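N-(5'-phosphoribosyl)anthranilate isomerase (Pyrococcus furiosus, PDB 4AAJ) catalyses the isomerisation of N-(5-phospho-beta-D-ribosyl)anthranilate to 1-(2-carboxyphenylamino)-1-deoxy-D-ribulose 5-phosphate, the third step from chorismate to tryptophan. Local coordinates at residues A[26-31]-A[62-67]; A[69-74]-A[93-98]; A[115-120]-A[146-151]. All coordinates share one frame; numbering follows the deposited sequence.

Overall arrangement
All three contacts belong to one parallel eight-stranded alpha/beta barrel in a monomeric enzyme, and they follow one another along the chain. Contact 1 lies on the outer layer, where the loop after strand 22-25 meets helix 58-67. Contact 2 pairs strands 72-76 and 95-98, and contact 3 pairs strands 117-123 and 149-153. The centres of contacts 1 and 2 are about 10 Å apart, as are those of 2 and 3, whereas 1 and 3 are about 20 Å apart and do not touch. Ile64 and Ile65 of the helix pack on Val72, and strands 95-98 and 117-123 are neighbours, so the contacts run from the outer helical layer into consecutive strands of the closed sheet that forms the single-chain barrel.

Contact 1 of 3, residues A[26-31]-A[62-67]. With SO4 (sulfate ion), chain D.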
loop_
_atom_site.group_PDB
_atom_site.type_symbol
_atom_site.label_atom_id
_atom_site.label_comp_id
_atom_site.label_asym_id
_atom_site.label_seq_id
_atom_site.Cartn_x
_atom_site.Cartn_y
_atom_site.Cartn_z
ATOM N N CYS A 26 2.989 0.724 6.310
ATOM C CA CYS A 26 2.202 1.888 5.906
ATOM C C CYS A 26 1.779 2.762 7.086
ATOM O O CYS A 26 1.702 2.294 8.220
ATOM C CB CYS A 26 0.947 1.443 5.139
ATOM S SG CYS A 26 0.253 2.800 4.172
ATOM N N GLY A 27 1.509 4.028 6.792
ATOM C CA GLY A 27 0.891 4.944 7.751
ATOM C C GLY A 27 1.804 5.413 8.860
ATOM O O GLY A 27 1.424 5.380 10.032
ATOM N N ILE A 28 3.015 5.828 8.504
ATOM C CA ILE A 28 3.898 6.463 9.502
ATOM C C ILE A 28 3.617 7.962 9.614
ATOM O O ILE A 28 3.181 8.614 8.644
ATOM C CB ILE A 28 5.405 6.168 9.247
ATOM C CG1 ILE A 28 5.864 6.766 7.914
ATOM C CG2 ILE A 28 5.686 4.671 9.358
ATOM C CD1 ILE A 28 7.379 6.763 7.735
ATOM N N LYS A 29 3.857 8.516 10.806
ATOM C CA LYS A 29 3.491 9.894 11.092
ATOM C C LYS A 29 4.659 10.778 11.530
ATOM O O LYS A 29 4.490 11.987 11.692
ATOM C CB LYS A 29 2.391 9.947 12.152
ATOM C CG LYS A 29 1.113 9.216 11.760
ATOM C CD LYS A 29 0.025 9.379 12.814
ATOM C CE LYS A 29 -0.617 10.753 12.723
ATOM N NZ LYS A 29 -1.887 10.794 13.498
ATOM N N SER A 30 5.838 10.187 11.694
ATOM C CA SER A 30 6.992 10.941 12.188
ATOM C C SER A 30 8.286 10.458 11.561
ATOM O O SER A 30 8.392 9.304 11.128
ATOM C CB SER A 30 7.097 10.785 13.707
ATOM O OG SER A 30 7.228 9.418 14.052
ATOM N N LEU A 31 9.278 11.343 11.548
ATOM C CA LEU A 31 10.651 10.956 11.221
ATOM C C LEU A 31 11.174 9.834 12.126
ATOM O O LEU A 31 11.957 8.993 11.685
ATOM C CB LEU A 31 11.583 12.178 11.243
ATOM C CG LEU A 31 11.284 13.266 10.200
ATOM C CD1 LEU A 31 11.896 14.610 10.592
ATOM C CD2 LEU A 31 11.757 12.848 8.818
ATOM N N ARG A 62 6.375 15.999 3.562
ATOM C CA ARG A 62 7.585 16.521 2.915
ATOM C C ARG A 62 8.849 16.105 3.663
ATOM O O ARG A 62 9.824 15.636 3.037
ATOM C CB ARG A 62 7.499 18.042 2.871
ATOM C CG ARG A 62 8.120 18.727 1.672
ATOM C CD ARG A 62 7.277 19.939 1.271
ATOM N NE ARG A 62 6.901 20.816 2.390
ATOM C CZ ARG A 62 5.785 21.551 2.453
ATOM N NH1 ARG A 62 4.890 21.524 1.472
ATOM N NH2 ARG A 62 5.553 22.314 3.516
ATOM N N GLU A 63 8.837 16.272 4.986
ATOM C CA GLU A 63 9.972 15.875 5.841
ATOM C C GLU A 63 10.288 14.388 5.773
ATOM O O GLU A 63 11.456 13.990 5.739
ATOM C CB GLU A 63 9.694 16.216 7.292
ATOM C CG GLU A 63 9.658 17.698 7.575
ATOM C CD GLU A 63 9.245 18.014 8.997
ATOM O OE1 GLU A 63 9.227 17.101 9.856
ATOM O OE2 GLU A 63 8.948 19.194 9.255
ATOM N N ILE A 64 9.247 13.564 5.779
ATOM C CA ILE A 64 9.444 12.112 5.765
ATOM C C ILE A 64 10.004 11.702 4.405
ATOM O O ILE A 64 10.974 10.921 4.347
ATOM C CB ILE A 64 8.149 11.356 6.125
ATOM C CG1 ILE A 64 7.924 11.413 7.644
ATOM C CG2 ILE A 64 8.220 9.892 5.716
ATOM C CD1 ILE A 64 6.475 11.249 8.062
ATOM N N ILE A 65 9.418 12.242 3.338
ATOM C CA ILE A 65 9.847 11.950 1.955
ATOM C C ILE A 65 11.305 12.368 1.711
ATOM O O ILE A 65 12.101 11.590 1.171
ATOM C CB ILE A 65 8.901 12.600 0.923
ATOM C CG1 ILE A 65 7.515 11.919 1.006
ATOM C CG2 ILE A 65 9.491 12.554 -0.487
ATOM C CD1 ILE A 65 6.417 12.625 0.229
ATOM N N GLU A 66 11.651 13.591 2.106
ATOM C CA GLU A 66 12.992 14.105 1.831
ATOM C C GLU A 66 14.100 13.391 2.612
ATOM O O GLU A 66 15.273 13.459 2.208
ATOM C CB GLU A 66 13.055 15.617 2.072
ATOM C CG GLU A 66 13.098 15.987 3.547
ATOM C CD GLU A 66 12.974 17.473 3.805
ATOM O OE1 GLU A 66 13.081 18.269 2.843
ATOM O OE2 GLU A 66 12.775 17.832 4.994
ATOM N N ASN A 67 13.751 12.740 3.720
ATOM C CA ASN A 67 14.744 12.108 4.594
ATOM C C ASN A 67 14.833 10.588 4.468
ATOM O O ASN A 67 15.657 9.941 5.123
ATOM C CB ASN A 67 14.466 12.491 6.044
ATOM C CG ASN A 67 14.833 13.925 6.330
ATOM O OD1 ASN A 67 13.974 14.771 6.619
ATOM N ND2 ASN A 67 16.115 14.223 6.213
HETATM S S SO4 D . 9.563 13.533 14.532
HETATM O O1 SO4 D . 9.137 13.905 13.160
HETATM O O2 SO4 D . 10.757 14.332 14.877
HETATM O O3 SO4 D . 9.915 12.106 14.643
HETATM O O4 SO4 D . 8.450 13.835 15.463
#
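With CG anti to its carbonyl carbon (chi1 -64°), Leu31 sends its end toward helix 58-67, where CD2 comes to 3.3 Å from Glu63 O. Ile64 holds its CG1 in the corresponding position, chi1 -77°, and its CD1 ends against the loop backbone, 3.8 Å from Ser30 N. Its other branch, CG2, meets Ile28 CD1 at 3.8 Å, the two side chains crossing obliquely. Branched aliphatic residues suit this place: Ile64 spreads one arm against the loop and the other toward Ile28, and also rests on Val46 and Val72 of the barrel strands. In this alpha/beta barrel the contact joins the loop that follows strand 22-25 to helix 58-67 of the outer layer. Leu31 CD1 also passes 3.7 Å from Glu63 OE1, at about a right angle to the glutamate chain, whose carboxylate is salt-bridged to Lys60. Ser30 is the N-cap of helix 31-38, its OG accepting from Glu33 N. Backbone amides at the start of that helix bind an anion: Leu31 N donates to O1 of a sulfate, probably from the crystallisation liquor, at 3.0 Å, while Glu32 N and Lys60 NZ bind the same ion.

Contact 2 of 3, residues A[69-74]-A[93-98]; sequences AIPVFL and AQYIQV
Strands 72-76 and 95-98 are the third and fourth staves of the alpha/beta barrel, joined through helix 81-91 as a parallel beta-alpha-beta unit. Leu74 supplies both strong backbone bonds between the two segments. Its N donates to Tyr95 O in an almost straight bond of 2.8 Å. Its O accepts from Gln97 N, again at 2.8 Å. A single residue bonding to both neighbours of Ile96 is the usual pattern of parallel pairing, and the short segments cross at -46°, in keeping with the strong twist of a closed barrel. Beside this ladder Leu74 CB packs on Ala93 CB at 3.8 Å; a methyl suits this spot because the leucine and Ile65 of helix 58-67 both press on it. The side chains of Leu74 and Ile96 face outward to helix 81-91, where Ala87, Thr91 and Trp84 receive them. Phe73 and Gln97 turn toward Met119 of the next strand, and the Gln97 amide oxygen accepts from Lys24. At the start of the strands, a water accepts from Gln94 N and donates to Val72 O, bridging the two segments just ahead of the direct backbone pairing. Tyr95 carries the aromatic part of the contact, its CG anti to the carbonyl carbon (chi1 -64°), which turns the ring back along 69-74 to Pro71. Tyr95 CB makes a CH-pi contact over the face of the Phe73 ring, 3.7 Å from the centroid, while the two rings themselves meet obliquely, their planes 55° apart. The rigid Pro71 ring supplies a second CH-pi contact, with CB 3.5 Å from the Tyr95 centroid and CG reaching the hydroxyl end of the ring.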
loop_
_atom_site.group_PDB
_atom_site.type_symbol
_atom_site.label_atom_id
_atom_site.label_comp_id
_atom_site.label_asym_id
_atom_site.label_seq_id
_atom_site.Cartn_x
_atom_site.Cartn_y
_atom_site.Cartn_z
ATOM N N ALA A 69 15.384 6.766 3.087
ATOM C CA ALA A 69 16.261 5.939 2.256
ATOM C C ALA A 69 15.461 4.889 1.474
ATOM O O ALA A 69 16.019 4.167 0.644
ATOM C CB ALA A 69 17.322 5.274 3.124
ATOM N N ILE A 70 14.155 4.806 1.733
ATOM C CA ILE A 70 13.281 3.838 1.039
ATOM C C ILE A 70 12.104 4.576 0.378
ATOM O O ILE A 70 11.782 5.690 0.765
ATOM C CB ILE A 70 12.778 2.709 1.989
ATOM C CG1 ILE A 70 11.916 3.268 3.144
ATOM C CG2 ILE A 70 13.950 1.849 2.487
ATOM C CD1 ILE A 70 11.293 2.195 4.039
ATOM N N PRO A 71 11.480 3.982 -0.654
ATOM C CA PRO A 71 10.314 4.632 -1.256
ATOM C C PRO A 71 9.251 4.962 -0.210
ATOM O O PRO A 71 8.900 4.117 0.618
ATOM C CB PRO A 71 9.795 3.567 -2.222
ATOM C CG PRO A 71 11.053 2.866 -2.654
ATOM C CD PRO A 71 11.887 2.775 -1.410
ATOM N N VAL A 72 8.766 6.197 -0.264
ATOM C CA VAL A 72 7.657 6.622 0.584
ATOM C C VAL A 72 6.448 6.894 -0.311
ATOM O O VAL A 72 6.458 7.790 -1.158
ATOM C CB VAL A 72 8.024 7.893 1.382
ATOM C CG1 VAL A 72 6.834 8.378 2.228
ATOM C CG2 VAL A 72 9.208 7.613 2.282
ATOM N N PHE A 73 5.406 6.095 -0.130
ATOM C CA PHE A 73 4.184 6.284 -0.890
ATOM C C PHE A 73 3.354 7.411 -0.267
ATOM O O PHE A 73 3.128 7.412 0.930
ATOM C CB PHE A 73 3.392 4.978 -0.929
ATOM C CG PHE A 73 3.928 3.992 -1.946
ATOM C CD1 PHE A 73 5.025 3.183 -1.643
ATOM C CD2 PHE A 73 3.354 3.913 -3.209
ATOM C CE1 PHE A 73 5.543 2.298 -2.604
ATOM C CE2 PHE A 73 3.852 3.028 -4.169
ATOM C CZ PHE A 73 4.952 2.226 -3.860
ATOM N N LEU A 74 2.929 8.356 -1.094
ATOM C CA LEU A 74 1.916 9.342 -0.680
ATOM C C LEU A 74 0.552 8.664 -0.838
ATOM O O LEU A 74 0.119 8.389 -1.958
ATOM C CB LEU A 74 2.027 10.577 -1.560
ATOM C CG LEU A 74 1.226 11.822 -1.168
ATOM C CD1 LEU A 74 1.851 12.407 0.093
ATOM C CD2 LEU A 74 1.236 12.818 -2.323
ATOM N N ALA A 93 6.704 13.869 -3.606
ATOM C CA ALA A 93 6.507 12.414 -3.656
ATOM C C ALA A 93 6.889 11.859 -5.024
ATOM O O ALA A 93 6.610 12.481 -6.056
ATOM C CB ALA A 93 5.044 12.061 -3.360
ATOM N N GLN A 94 7.493 10.676 -5.022
ATOM C CA GLN A 94 7.800 9.977 -6.279
ATOM C C GLN A 94 6.985 8.695 -6.429
ATOM O O GLN A 94 7.007 8.036 -7.496
ATOM C CB GLN A 94 9.290 9.667 -6.351
ATOM C CG GLN A 94 10.151 10.910 -6.493
ATOM C CD GLN A 94 11.624 10.576 -6.471
ATOM O OE1 GLN A 94 12.166 10.209 -5.435
ATOM N NE2 GLN A 94 12.277 10.696 -7.618
ATOM N N TYR A 95 6.258 8.369 -5.361
ATOM C CA TYR A 95 5.441 7.161 -5.258
ATOM C C TYR A 95 4.112 7.589 -4.700
ATOM O O TYR A 95 4.078 8.304 -3.694
ATOM C CB TYR A 95 6.065 6.156 -4.278
ATOM C CG TYR A 95 7.419 5.651 -4.739
ATOM C CD1 TYR A 95 8.586 6.367 -4.461
ATOM C CD2 TYR A 95 7.519 4.455 -5.453
ATOM C CE1 TYR A 95 9.832 5.907 -4.897
ATOM C CE2 TYR A 95 8.746 3.987 -5.901
ATOM C CZ TYR A 95 9.895 4.713 -5.616
ATOM O OH TYR A 95 11.110 4.228 -6.048
ATOM N N ILE A 96 3.030 7.155 -5.335
ATOM C CA ILE A 96 1.683 7.413 -4.795
ATOM C C ILE A 96 0.860 6.147 -4.675
ATOM O O ILE A 96 1.033 5.186 -5.441
ATOM C CB ILE A 96 0.913 8.485 -5.597
ATOM C CG1 ILE A 96 0.468 7.970 -6.981
ATOM C CG2 ILE A 96 1.742 9.762 -5.697
ATOM C CD1 ILE A 96 -0.453 8.941 -7.714
ATOM N N GLN A 97 -0.036 6.150 -3.695
ATOM C CA GLN A 97 -0.923 5.025 -3.475
ATOM C C GLN A 97 -2.328 5.578 -3.501
ATOM O O GLN A 97 -2.722 6.375 -2.645
ATOM C CB GLN A 97 -0.600 4.329 -2.171
ATOM C CG GLN A 97 -1.540 3.185 -1.819
ATOM C CD GLN A 97 -1.061 2.445 -0.595
ATOM O OE1 GLN A 97 0.128 2.177 -0.453
ATOM N NE2 GLN A 97 -1.976 2.133 0.302
ATOM N N VAL A 98 -3.063 5.191 -4.536
ATOM C CA VAL A 98 -4.387 5.743 -4.771
ATOM C C VAL A 98 -5.466 4.806 -4.218
ATOM O O VAL A 98 -5.592 3.665 -4.683
ATOM C CB VAL A 98 -4.614 5.987 -6.279
ATOM C CG1 VAL A 98 -5.995 6.584 -6.505
ATOM C CG2 VAL A 98 -3.529 6.903 -6.853
HETATM O O HOH W 1 8.047 9.515 -2.537
#

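Contact 3 of 3, residues A[115-120]-A[146-151]; sequences GVFVMK and NADMVL
Val118 is gripped by its partner segment at both its amide and its carbonyl. Val118 N donates to Asp148 OD2 at 2.9 Å, nearly straight; OD2 accepts with its anti lone pair, the one away from the other carboxylate oxygen, and also forms a salt bridge with Lys111 of helix 104-114. An aspartate fits here because its short side chain can stand in for a backbone carbonyl at the entry to the strand, and the lysine would be expected to stabilise its negative charge. Val118 O accepts from Met149 N at 3.1 Å and, more weakly and with a sharp bend, from Asp148 N. Pairing then becomes regular: Lys120 N donates to Met149 O at 3.0 Å, and Lys120 O receives Leu151 N at 2.8 Å and 175°.

At chi1 -179° the Phe117 ring swings to the Asp148 side and sets one face against that residue, with Asp148 CB over the ring centre, 3.6 Å from the centroid. Met149 CB approaches the same ring obliquely. Met119 and Met149 lie side by side, pointing the same way, with Met119 SD 3.6 Å from Met149 CG; the unbranched, bendable methionine chains can lie alongside each other, and Met119 CG also meets Leu151 CB at 3.8 Å. Lys120 lies on the other face, where its CB touches Ala147 CB and its ammonium makes cation-pi contacts with Tyr145 and Phe122. Successive parallel strands linked through helix 131-144, their amides and carbonyls paired in alternation, make this a beta-alpha-beta unit of the TIM-barrel fold.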
loop_
_atom_site.group_PDB
_atom_site.type_symbol
_atom_site.label_atom_id
_atom_site.label_comp_id
_atom_site.label_asym_id
_atom_site.label_seq_id
_atom_site.Cartn_x
_atom_site.Cartn_y
_atom_site.Cartn_z
ATOM N N GLY A 115 5.979 11.606 -13.513
ATOM C CA GLY A 115 6.858 10.440 -13.449
ATOM C C GLY A 115 6.743 9.658 -12.150
ATOM O O GLY A 115 7.672 8.948 -11.765
ATOM N N VAL A 116 5.611 9.798 -11.461
ATOM C CA VAL A 116 5.371 9.045 -10.232
ATOM C C VAL A 116 5.089 7.576 -10.511
ATOM O O VAL A 116 4.507 7.230 -11.546
ATOM C CB VAL A 116 4.220 9.630 -9.375
ATOM C CG1 VAL A 116 4.630 10.960 -8.752
ATOM C CG2 VAL A 116 2.929 9.776 -10.178
ATOM N N PHE A 117 5.552 6.721 -9.606
ATOM C CA PHE A 117 5.166 5.312 -9.575
ATOM C C PHE A 117 3.808 5.221 -8.881
ATOM O O PHE A 117 3.649 5.736 -7.782
ATOM C CB PHE A 117 6.213 4.536 -8.786
ATOM C CG PHE A 117 5.950 3.055 -8.683
ATOM C CD1 PHE A 117 4.985 2.553 -7.805
ATOM C CD2 PHE A 117 6.715 2.154 -9.426
ATOM C CE1 PHE A 117 4.754 1.189 -7.691
ATOM C CE2 PHE A 117 6.496 0.781 -9.310
ATOM C CZ PHE A 117 5.522 0.298 -8.444
ATOM N N VAL A 118 2.846 4.565 -9.521
ATOM C CA VAL A 118 1.477 4.523 -9.006
ATOM C C VAL A 118 1.050 3.146 -8.529
ATOM O O VAL A 118 1.000 2.180 -9.314
ATOM C CB VAL A 118 0.447 5.023 -10.049
ATOM C CG1 VAL A 118 -0.960 5.000 -9.449
ATOM C CG2 VAL A 118 0.787 6.429 -10.526
ATOM N N MET A 119 0.713 3.056 -7.244
ATOM C CA MET A 119 0.084 1.855 -6.740
ATOM C C MET A 119 -1.385 2.171 -6.548
ATOM O O MET A 119 -1.732 3.179 -5.925
ATOM C CB MET A 119 0.717 1.383 -5.438
ATOM C CG MET A 119 0.054 0.122 -4.891
ATOM S SD MET A 119 1.136 -0.898 -3.877
ATOM C CE MET A 119 1.532 0.297 -2.603
ATOM N N LYS A 120 -2.250 1.353 -7.134
ATOM C CA LYS A 120 -3.686 1.548 -6.941
ATOM C C LYS A 120 -4.266 0.434 -6.087
ATOM O O LYS A 120 -3.928 -0.741 -6.264
ATOM C CB LYS A 120 -4.465 1.688 -8.269
ATOM C CG LYS A 120 -5.973 1.777 -8.004
ATOM C CD LYS A 120 -6.824 2.283 -9.150
ATOM C CE LYS A 120 -8.279 1.893 -8.902
ATOM N NZ LYS A 120 -9.018 2.849 -8.031
ATOM N N ASN A 146 -3.976 1.871 -15.489
ATOM C CA ASN A 146 -2.608 1.583 -15.908
ATOM C C ASN A 146 -1.648 1.737 -14.724
ATOM O O ASN A 146 -0.628 2.430 -14.810
ATOM C CB ASN A 146 -2.218 2.491 -17.086
ATOM C CG ASN A 146 -0.811 2.234 -17.592
ATOM O OD1 ASN A 146 -0.409 1.088 -17.789
ATOM N ND2 ASN A 146 -0.051 3.308 -17.801
ATOM N N ALA A 147 -1.986 1.083 -13.615
ATOM C CA ALA A 147 -1.212 1.214 -12.380
ATOM C C ALA A 147 0.069 0.397 -12.447
ATOM O O ALA A 147 0.091 -0.687 -13.033
ATOM C CB ALA A 147 -2.050 0.817 -11.171
ATOM N N ASP A 148 1.138 0.930 -11.855
ATOM C CA ASP A 148 2.425 0.241 -11.763
ATOM C C ASP A 148 2.422 -0.931 -10.783
ATOM O O ASP A 148 3.231 -1.850 -10.905
ATOM C CB ASP A 148 3.520 1.229 -11.373
ATOM C CG ASP A 148 3.699 2.324 -12.406
ATOM O OD1 ASP A 148 4.133 1.997 -13.535
ATOM O OD2 ASP A 148 3.371 3.499 -12.112
ATOM N N MET A 149 1.544 -0.877 -9.786
ATOM C CA MET A 149 1.408 -1.973 -8.821
ATOM C C MET A 149 -0.022 -2.007 -8.328
ATOM O O MET A 149 -0.674 -0.968 -8.227
ATOM C CB MET A 149 2.389 -1.807 -7.648
ATOM C CG MET A 149 2.377 -2.935 -6.603
ATOM S SD MET A 149 2.567 -4.618 -7.261
ATOM C CE MET A 149 4.242 -4.510 -7.897
ATOM N N VAL A 150 -0.512 -3.208 -8.045
ATOM C CA VAL A 150 -1.853 -3.386 -7.514
ATOM C C VAL A 150 -1.768 -3.697 -6.023
ATOM O O VAL A 150 -1.010 -4.569 -5.585
ATOM C CB VAL A 150 -2.608 -4.525 -8.258
ATOM C CG1 VAL A 150 -3.809 -5.001 -7.463
ATOM C CG2 VAL A 150 -3.044 -4.076 -9.639
ATOM N N LEU A 151 -2.561 -2.991 -5.236
ATOM C CA LEU A 151 -2.691 -3.302 -3.831
ATOM C C LEU A 151 -4.097 -3.852 -3.640
ATOM O O LEU A 151 -5.053 -3.272 -4.154
ATOM C CB LEU A 151 -2.467 -2.050 -2.971
ATOM C CG LEU A 151 -2.768 -2.136 -1.469
ATOM C CD1 LEU A 151 -1.788 -3.020 -0.721
ATOM C CD2 LEU A 151 -2.771 -0.729 -0.866
#